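Local atomic coordinates of putative antidote protein of plasmid maintenance system (Nostoc punctiforme, PDB entry 3CEC), a protein that probably acts as the antidote (antitoxin) of a plasmid maintenance system and, as a helix-turn-helix protein, probably binds DNA. Residues A35-I40 and I64-A69. Numbering follows the deposited sequence.
Sequences ANFAEI and IRLGKA
Phe37 and Leu66 make the inner of two apolar contacts between segments 35-40 and 64-69. One methyl of Leu66 does the touching. Its CD2 lies 3.6 Å from Phe37 CZ and 3.6 Å from Phe37 CE2, so it sits beside the CE2-CZ bond of the ring. The approach is oblique to the ring plane, and the two side chains cross at about a right angle. Phe37 can reach over because its CG stands anti to the backbone N (chi1 -169°), which carries the ring out from its own helix. Both residues are buried.

Ile40 and Ala69 form the second, outer contact. Here the CG2 branch of Ile40 meets the CB of Ala69 at 3.9 Å. This branch is the one anti to the backbone N, while CG1 sits beside that N (chi1 -73°). The backbones come nearest at this pair, with Ile40 CA 7.1 Å from Ala69 CA. Both residues are exposed, and a PEG molecule, probably from the crystallisation liquor, lies close to Ala69.

The two pairs follow the same spacing on each helix, three residues apart. The contact between the two segments is small, burying 140 Å² in all, and is apolar.

Ile23 of helix 19-30 touches both Phe37 and Leu66, and Trp77 of helix 74-101 also packs on Leu66. Just beyond, Arg65 NH1 links the helices by a hydrogen bond to Leu41 O. Its NE forms a salt bridge to Asp61 within helix 60-70, which probably helps to position the guanidinium.

Phe37 and Leu66, with Ile23 and Leu27, form part of the buried core of a helix-turn-helix domain. Helices 34-41 and 45-52 are probably the helix-turn-helix pair, and helix 60-70, separated from helix 34-41 in sequence by helix 45-52, packs against the first of them.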
loop_
_atom_site.group_PDB
_atom_site.type_symbol
_atom_site.label_atom_id
_atom_site.label_comp_id
_atom_site.label_asym_id
_atom_site.label_seq_id
_atom_site.Cartn_x
_atom_site.Cartn_y
_atom_site.Cartn_z
ATOM N N ALA A 35 5.401 -14.748 -4.353
ATOM C CA ALA A 35 4.623 -16.019 -4.203
ATOM C C ALA A 35 4.825 -16.675 -2.842
ATOM O O ALA A 35 3.865 -17.157 -2.223
ATOM C CB ALA A 35 4.982 -16.979 -5.378
ATOM N N ASN A 36 6.061 -16.615 -2.347
ATOM C CA ASN A 36 6.444 -17.175 -1.056
ATOM C C ASN A 36 5.693 -16.386 0.022
ATOM O O ASN A 36 5.117 -16.926 0.971
ATOM C CB ASN A 36 7.931 -16.978 -0.725
ATOM C CG ASN A 36 8.904 -17.626 -1.715
ATOM O OD1 ASN A 36 10.059 -17.129 -1.913
ATOM N ND2 ASN A 36 8.491 -18.761 -2.270
ATOM N N PHE A 37 5.639 -15.076 -0.160
ATOM C CA PHE A 37 5.052 -14.237 0.893
ATOM C C PHE A 37 3.537 -14.387 0.857
ATOM O O PHE A 37 2.870 -14.444 1.911
ATOM C CB PHE A 37 5.422 -12.780 0.672
ATOM C CG PHE A 37 5.088 -11.888 1.835
ATOM C CD1 PHE A 37 5.542 -12.184 3.104
ATOM C CD2 PHE A 37 4.470 -10.661 1.613
ATOM C CE1 PHE A 37 5.239 -11.343 4.165
ATOM C CE2 PHE A 37 4.216 -9.818 2.671
ATOM C CZ PHE A 37 4.590 -10.129 3.906
ATOM N N ALA A 38 3.002 -14.504 -0.359
ATOM C CA ALA A 38 1.525 -14.696 -0.510
ATOM C C ALA A 38 1.092 -15.998 0.158
ATOM O O ALA A 38 0.062 -16.077 0.836
ATOM C CB ALA A 38 1.103 -14.679 -2.011
ATOM N N GLU A 39 1.955 -16.992 0.056
ATOM C CA GLU A 39 1.677 -18.296 0.648
ATOM C C GLU A 39 1.601 -18.157 2.177
ATOM O O GLU A 39 0.719 -18.705 2.858
ATOM C CB GLU A 39 2.730 -19.275 0.232
ATOM C CG GLU A 39 2.520 -20.644 0.730
ATOM C CD GLU A 39 3.360 -21.625 -0.061
ATOM O OE1 GLU A 39 4.607 -21.506 -0.002
ATOM O OE2 GLU A 39 2.771 -22.495 -0.746
ATOM N N ILE A 40 2.536 -17.410 2.734
ATOM C CA ILE A 40 2.567 -17.156 4.179
ATOM C C ILE A 40 1.307 -16.457 4.633
ATOM O O ILE A 40 0.697 -16.831 5.661
ATOM C CB ILE A 40 3.826 -16.351 4.541
ATOM C CG1 ILE A 40 5.024 -17.283 4.426
ATOM C CG2 ILE A 40 3.769 -15.804 5.942
ATOM C CD1 ILE A 40 6.366 -16.495 4.345
ATOM N N ILE A 64 -4.358 -7.256 8.695
ATOM C CA ILE A 64 -4.343 -8.279 9.742
ATOM C C ILE A 64 -3.360 -9.367 9.450
ATOM O O ILE A 64 -2.559 -9.808 10.255
ATOM C CB ILE A 64 -5.750 -8.826 10.031
ATOM C CG1 ILE A 64 -6.616 -7.765 10.648
ATOM C CG2 ILE A 64 -5.622 -10.151 10.875
ATOM C CD1 ILE A 64 -6.351 -7.601 12.138
ATOM N N ARG A 65 -3.340 -9.806 8.188
ATOM C CA ARG A 65 -2.418 -10.870 7.796
ATOM C C ARG A 65 -0.945 -10.420 7.885
ATOM O O ARG A 65 -0.113 -11.140 8.399
ATOM C CB ARG A 65 -2.741 -11.362 6.394
ATOM C CG ARG A 65 -4.134 -12.005 6.227
ATOM C CD ARG A 65 -4.442 -12.312 4.735
ATOM N NE ARG A 65 -5.853 -12.647 4.570
ATOM C CZ ARG A 65 -6.322 -13.865 4.725
ATOM N NH1 ARG A 65 -5.500 -14.901 4.925
ATOM N NH2 ARG A 65 -7.625 -14.055 4.638
ATOM N N LEU A 66 -0.701 -9.203 7.418
ATOM C CA LEU A 66 0.633 -8.603 7.492
ATOM C C LEU A 66 1.067 -8.508 8.914
ATOM O O LEU A 66 2.200 -8.898 9.270
ATOM C CB LEU A 66 0.690 -7.251 6.790
ATOM C CG LEU A 66 0.611 -7.318 5.237
ATOM C CD1 LEU A 66 0.222 -5.913 4.674
ATOM C CD2 LEU A 66 1.902 -7.819 4.636
ATOM N N GLY A 67 0.169 -8.044 9.732
ATOM C CA GLY A 67 0.411 -7.800 11.153
ATOM C C GLY A 67 0.821 -9.116 11.820
ATOM O O GLY A 67 1.769 -9.153 12.639
ATOM N N LYS A 68 0.094 -10.191 11.523
ATOM C CA LYS A 68 0.377 -11.506 12.156
ATOM C C LYS A 68 1.658 -12.092 11.621
ATOM O O LYS A 68 2.526 -12.607 12.398
ATOM C CB LYS A 68 -0.778 -12.454 11.973
ATOM C CG LYS A 68 -2.009 -12.068 12.780
ATOM C CD LYS A 68 -2.966 -13.223 12.790
ATOM C CE LYS A 68 -4.289 -12.877 13.463
ATOM N NZ LYS A 68 -4.173 -12.528 14.923
ATOM N N ALA A 69 1.830 -12.071 10.310
ATOM C CA ALA A 69 2.997 -12.707 9.681
ATOM C C ALA A 69 4.291 -12.043 10.078
ATOM O O ALA A 69 5.307 -12.724 10.241
ATOM C CB ALA A 69 2.866 -12.773 8.159
#